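Local coordinates for protein TetR family transcriptional regulator (Clostridium perfringens, PDB 6AZH) that probably binds operator DNA as a dimer through a helix-turn-helix domain and represses transcription, perhaps of genes for fatty acid metabolism, at residues A[22-27]-A[112-117]; A[85-90]-A[183-188]. All blocks are in the same frame, centred on the assembly; numbering follows the deposited sequence.

Contact 1. Residues A[22-27]-A[112-117]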
loop_
_atom_site.group_PDB
_atom_site.type_symbol
_atom_site.label_atom_id
_atom_site.label_comp_id
_atom_site.label_asym_id
_atom_site.label_seq_id
_atom_site.Cartn_x
_atom_site.Cartn_y
_atom_site.Cartn_z
ATOM N N SER A 22 -5.337 -3.939 -15.580
ATOM C CA SER A 22 -4.197 -4.552 -16.242
ATOM C C SER A 22 -2.856 -4.028 -15.769
ATOM O O SER A 22 -1.829 -4.597 -16.150
ATOM C CB SER A 22 -4.297 -4.335 -17.761
ATOM O OG SER A 22 -5.556 -4.761 -18.231
ATOM N N GLY A 23 -2.828 -2.967 -14.965
ATOM C CA GLY A 23 -1.572 -2.334 -14.622
ATOM C C GLY A 23 -1.033 -1.502 -15.767
ATOM O O GLY A 23 -1.553 -1.555 -16.891
ATOM N N TYR A 24 0.028 -0.747 -15.498
ATOM C CA TYR A 24 0.528 0.199 -16.486
ATOM C C TYR A 24 1.033 -0.505 -17.742
ATOM O O TYR A 24 0.601 -0.191 -18.860
ATOM C CB TYR A 24 1.636 1.052 -15.875
ATOM C CG TYR A 24 2.112 2.110 -16.821
ATOM C CD1 TYR A 24 3.245 1.908 -17.603
ATOM C CD2 TYR A 24 1.414 3.308 -16.960
ATOM C CE1 TYR A 24 3.683 2.869 -18.489
ATOM C CE2 TYR A 24 1.842 4.275 -17.845
ATOM C CZ TYR A 24 2.974 4.049 -18.606
ATOM O OH TYR A 24 3.412 4.999 -19.481
ATOM N N ASN A 25 1.960 -1.459 -17.583
ATOM C CA ASN A 25 2.602 -2.063 -18.754
ATOM C C ASN A 25 1.600 -2.817 -19.622
ATOM O O ASN A 25 1.724 -2.840 -20.858
ATOM C CB ASN A 25 3.730 -3.003 -18.319
ATOM C CG ASN A 25 4.968 -2.257 -17.853
ATOM O OD1 ASN A 25 5.107 -1.054 -18.073
ATOM N ND2 ASN A 25 5.870 -2.970 -17.188
ATOM N N GLY A 26 0.617 -3.467 -18.996
ATOM C CA GLY A 26 -0.393 -4.214 -19.716
ATOM C C GLY A 26 -1.490 -3.383 -20.343
ATOM O O GLY A 26 -2.226 -3.897 -21.188
ATOM N N SER A 27 -1.623 -2.120 -19.947
ATOM C CA SER A 27 -2.588 -1.223 -20.564
ATOM C C SER A 27 -2.031 -0.682 -21.871
ATOM O O SER A 27 -0.815 -0.593 -22.057
ATOM C CB SER A 27 -2.920 -0.072 -19.625
ATOM O OG SER A 27 -3.370 -0.576 -18.370
ATOM N N GLU A 112 10.651 4.339 -12.561
ATOM C CA GLU A 112 10.429 5.162 -13.742
ATOM C C GLU A 112 10.196 6.605 -13.318
ATOM O O GLU A 112 9.674 6.877 -12.235
ATOM C CB GLU A 112 9.227 4.664 -14.548
ATOM C CG GLU A 112 9.354 3.245 -15.075
ATOM C CD GLU A 112 10.450 3.117 -16.097
ATOM O OE1 GLU A 112 11.303 2.217 -15.937
ATOM O OE2 GLU A 112 10.466 3.922 -17.055
ATOM N N THR A 113 10.604 7.537 -14.183
ATOM C CA THR A 113 10.351 8.956 -13.925
ATOM C C THR A 113 8.870 9.208 -13.653
ATOM O O THR A 113 8.509 10.008 -12.781
ATOM C CB THR A 113 10.830 9.792 -15.121
ATOM O OG1 THR A 113 12.235 9.586 -15.312
ATOM C CG2 THR A 113 10.578 11.275 -14.885
ATOM N N ARG A 114 8.002 8.506 -14.380
ATOM C CA ARG A 114 6.563 8.578 -14.157
ATOM C C ARG A 114 6.213 8.296 -12.699
ATOM O O ARG A 114 5.296 8.906 -12.140
ATOM C CB ARG A 114 5.875 7.579 -15.088
ATOM C CG ARG A 114 4.391 7.379 -14.918
ATOM C CD ARG A 114 3.940 6.204 -15.822
ATOM N NE ARG A 114 4.423 4.906 -15.350
ATOM C CZ ARG A 114 5.408 4.203 -15.919
ATOM N NH1 ARG A 114 6.047 4.664 -16.992
ATOM N NH2 ARG A 114 5.759 3.033 -15.412
ATOM N N GLN A 115 6.938 7.378 -12.068
ATOM C CA GLN A 115 6.591 6.983 -10.712
ATOM C C GLN A 115 7.208 7.904 -9.670
ATOM O O GLN A 115 6.592 8.137 -8.626
ATOM C CB GLN A 115 7.003 5.533 -10.480
ATOM C CG GLN A 115 6.501 4.593 -11.584
ATOM C CD GLN A 115 7.048 3.188 -11.457
ATOM O OE1 GLN A 115 8.137 2.883 -11.944
ATOM N NE2 GLN A 115 6.297 2.325 -10.785
ATOM N N ASP A 116 8.405 8.440 -9.930
ATOM C CA ASP A 116 8.911 9.535 -9.105
ATOM C C ASP A 116 7.916 10.686 -9.079
ATOM O O ASP A 116 7.616 11.247 -8.018
ATOM C CB ASP A 116 10.255 10.032 -9.639
ATOM C CG ASP A 116 11.400 9.085 -9.347
ATOM O OD1 ASP A 116 11.408 8.460 -8.268
ATOM O OD2 ASP A 116 12.308 8.982 -10.203
ATOM N N GLU A 117 7.399 11.055 -10.259
ATOM C CA GLU A 117 6.460 12.164 -10.365
ATOM C C GLU A 117 5.162 11.864 -9.630
ATOM O O GLU A 117 4.618 12.738 -8.941
ATOM C CB GLU A 117 6.193 12.476 -11.839
ATOM C CG GLU A 117 7.365 13.182 -12.512
ATOM C CD GLU A 117 7.383 13.027 -14.034
ATOM O OE1 GLU A 117 6.419 12.468 -14.613
ATOM O OE2 GLU A 117 8.371 13.478 -14.652
#
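Tyr24 and Arg114 join the two domains of a TetR-type regulator: the tyrosine lies on segment 22-27 of the DNA-binding region, the arginine in the first turn of helix 113-138 in the C-terminal domain, which in TetR-family relatives binds the effector. The main interaction is a cation-pi stack. The guanidinium lies flat over one face of the phenol ring, planes 10° apart, with CZ of Arg114 3.6 Å from the centroid of the Tyr24 ring. The CD methylene of Arg114 adds a CH-pi contact to the same ring, 3.9 Å from the centroid. The broad, flat tyrosine ring suits this role and also meets Phe54 of helix 50-74 edge-to-face. Both side chains start with CG anti to the backbone N, which carries them across the gap, and a bend at chi3 of Arg114 (70°) turns the guanidinium flat against the ring.

Polar bonds fix that rotation. Arg114 NE donates to Gln107 OE1 and NH1 forms a salt bridge to Glu51, which would offset the buried charge. Arginine suits the place because stacking uses its face and leaves its N-H groups to other partners. The closest approach is NH1 of Arg114 to CE1 of Tyr24, 3.3 Å.

Contact 2. Residues A[85-90]-A[183-188]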
loop_
_atom_site.group_PDB
_atom_site.type_symbol
_atom_site.label_atom_id
_atom_site.label_comp_id
_atom_site.label_asym_id
_atom_site.label_seq_id
_atom_site.Cartn_x
_atom_site.Cartn_y
_atom_site.Cartn_z
ATOM N N LYS A 85 -12.144 14.406 10.959
ATOM C CA LYS A 85 -12.785 14.662 9.670
ATOM C C LYS A 85 -11.914 14.185 8.510
ATOM O O LYS A 85 -12.445 13.796 7.465
ATOM C CB LYS A 85 -13.122 16.150 9.526
ATOM C CG LYS A 85 -14.330 16.578 10.396
ATOM C CD LYS A 85 -14.572 18.092 10.447
ATOM C CE LYS A 85 -15.942 18.384 11.076
ATOM N NZ LYS A 85 -16.208 19.845 11.216
ATOM N N LEU A 86 -10.591 14.198 8.685
ATOM C CA LEU A 86 -9.685 13.683 7.659
ATOM C C LEU A 86 -9.912 12.193 7.416
ATOM O O LEU A 86 -10.014 11.748 6.264
ATOM C CB LEU A 86 -8.235 13.957 8.077
ATOM C CG LEU A 86 -7.173 13.194 7.268
ATOM C CD1 LEU A 86 -7.088 13.792 5.898
ATOM C CD2 LEU A 86 -5.807 13.267 7.964
ATOM N N PHE A 87 -10.013 11.405 8.497
ATOM C CA PHE A 87 -10.189 9.965 8.338
ATOM C C PHE A 87 -11.493 9.661 7.622
ATOM O O PHE A 87 -11.534 8.820 6.715
ATOM C CB PHE A 87 -10.157 9.264 9.700
ATOM C CG PHE A 87 -8.921 9.526 10.486
ATOM C CD1 PHE A 87 -7.711 9.753 9.855
ATOM C CD2 PHE A 87 -8.971 9.570 11.874
ATOM C CE1 PHE A 87 -6.568 10.013 10.591
ATOM C CE2 PHE A 87 -7.827 9.821 12.617
ATOM C CZ PHE A 87 -6.627 10.038 11.975
ATOM N N LYS A 88 -12.562 10.370 7.988
ATOM C CA LYS A 88 -13.854 10.158 7.354
ATOM C C LYS A 88 -13.801 10.525 5.876
ATOM O O LYS A 88 -14.233 9.747 5.020
ATOM C CB LYS A 88 -14.922 10.978 8.074
ATOM C CG LYS A 88 -16.266 10.972 7.390
ATOM C CD LYS A 88 -17.223 11.909 8.129
ATOM C CE LYS A 88 -18.666 11.509 7.910
ATOM N NZ LYS A 88 -19.031 11.507 6.471
HETATM N N MSE A 89 -13.255 11.701 5.562
HETATM C CA MSE A 89 -13.139 12.165 4.178
HETATM C C MSE A 89 -12.334 11.170 3.318
HETATM O O MSE A 89 -12.752 10.842 2.201
HETATM C CB MSE A 89 -12.490 13.558 4.142
HETATM C CG MSE A 89 -12.279 14.165 2.742
HETATM SE SE MSE A 89 -10.644 13.501 1.840
HETATM C CE MSE A 89 -9.320 14.651 2.707
ATOM N N GLN A 90 -11.198 10.689 3.839
ATOM C CA GLN A 90 -10.302 9.859 3.023
ATOM C C GLN A 90 -10.923 8.510 2.711
ATOM O O GLN A 90 -10.814 8.016 1.582
ATOM C CB GLN A 90 -8.959 9.643 3.727
ATOM C CG GLN A 90 -8.070 10.854 3.792
ATOM C CD GLN A 90 -6.642 10.524 4.213
ATOM O OE1 GLN A 90 -5.703 11.193 3.797
ATOM N NE2 GLN A 90 -6.479 9.489 5.033
ATOM N N ILE A 183 -10.590 5.136 16.032
ATOM C CA ILE A 183 -10.239 4.759 17.400
ATOM C C ILE A 183 -8.862 4.109 17.442
ATOM O O ILE A 183 -8.031 4.452 18.289
ATOM C CB ILE A 183 -11.325 3.849 18.000
ATOM C CG1 ILE A 183 -12.614 4.644 18.218
ATOM C CG2 ILE A 183 -10.857 3.287 19.332
ATOM C CD1 ILE A 183 -13.843 3.774 18.449
ATOM N N ASN A 184 -8.574 3.190 16.508
ATOM C CA ASN A 184 -7.265 2.543 16.516
ATOM C C ASN A 184 -6.141 3.569 16.439
ATOM O O ASN A 184 -5.158 3.483 17.182
ATOM C CB ASN A 184 -7.152 1.558 15.354
ATOM C CG ASN A 184 -8.062 0.354 15.510
ATOM O OD1 ASN A 184 -8.675 0.144 16.562
ATOM N ND2 ASN A 184 -8.158 -0.447 14.450
ATOM N N ILE A 185 -6.280 4.566 15.564
ATOM C CA ILE A 185 -5.213 5.545 15.369
ATOM C C ILE A 185 -5.119 6.498 16.556
ATOM O O ILE A 185 -4.025 6.790 17.053
ATOM C CB ILE A 185 -5.430 6.324 14.058
ATOM C CG1 ILE A 185 -5.194 5.436 12.843
ATOM C CG2 ILE A 185 -4.497 7.526 14.015
ATOM C CD1 ILE A 185 -5.347 6.173 11.523
ATOM N N LEU A 186 -6.260 7.029 17.009
ATOM C CA LEU A 186 -6.201 8.043 18.062
ATOM C C LEU A 186 -5.934 7.421 19.436
ATOM O O LEU A 186 -5.082 7.908 20.192
ATOM C CB LEU A 186 -7.504 8.864 18.073
ATOM C CG LEU A 186 -7.750 9.701 16.806
ATOM C CD1 LEU A 186 -9.037 10.533 16.922
ATOM C CD2 LEU A 186 -6.572 10.600 16.551
ATOM N N ASP A 187 -6.648 6.346 19.776
ATOM C CA ASP A 187 -6.568 5.753 21.115
ATOM C C ASP A 187 -5.586 4.591 21.214
ATOM O O ASP A 187 -5.285 4.149 22.324
ATOM C CB ASP A 187 -7.951 5.258 21.559
ATOM C CG ASP A 187 -8.964 6.386 21.679
ATOM O OD1 ASP A 187 -8.646 7.385 22.341
ATOM O OD2 ASP A 187 -10.063 6.278 21.089
ATOM N N GLY A 188 -5.088 4.079 20.101
ATOM C CA GLY A 188 -4.265 2.887 20.163
ATOM C C GLY A 188 -5.129 1.668 20.392
ATOM O O GLY A 188 -6.355 1.736 20.422
#
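Phe87, reaching out from helix 79-96, meets Ile185 and Leu186 near the C-terminal end of helix 174-187. The whole contact is apolar, and the two aliphatic residues approach the aromatic ring in different ways. Ile185 comes from the opposite direction and sets its CD1 methyl over one face, 4.0 Å above the ring plane and displaced toward the rim. Its second branch reaches the far end of the ring, CG2 of Ile185 lying 3.9 Å from CZ of Phe87. The branching at CB explains this double touch: CG1 lies anti to the carbonyl carbon (chi1 -70°) and extends onward to CD1, while CG2 takes the position anti to the backbone N.

Leu186 works at the edge. Its CG lies near the plane of the ring, 4.2 Å from CE2 of Phe87, although its CB does not point straight at the opposite helix. A flat, wide side chain suits position 87, since one ring can offer a face to one neighbour and an edge to the next.

This is helix-to-helix packing within the all-helical C-terminal domain of a TetR-family regulator, where helix 147-165 contributes Leu154, in contact with both Phe87 and Ile185. Thr182, earlier on helix 174-187, also touches the phenylalanine.

The helix gives out just beyond these residues, at Gly188, where phi is 76° and a side chain would be jammed against the carbonyl O of Asp187. Helix 174-187 lies at the subunit interface, as the last helices of TetR-family dimers do, and Ile189 of the second subunit packs against Ile185.

Both contacts are buried and join helices distant in sequence. Their segments share no helix, though helix 50-74 runs beside both, and they lie on opposite sides of the chain's centre, their centres about 31 Å apart. Contact 1 spans the DNA-binding and C-terminal regions, whereas contact 2 packs two helices of the C-terminal part. Their chemistry differs accordingly: at the domain junction a charged group stacks on an aromatic face and is balanced by polar partners, while in contact 2 a phenylalanine meets aliphatic branches alone. Each also reaches the second subunit, contact 1 through Asn25 and contact 2 through several residues of 183-188, including the Asp187 salt bridge to Lys192 of that subunit.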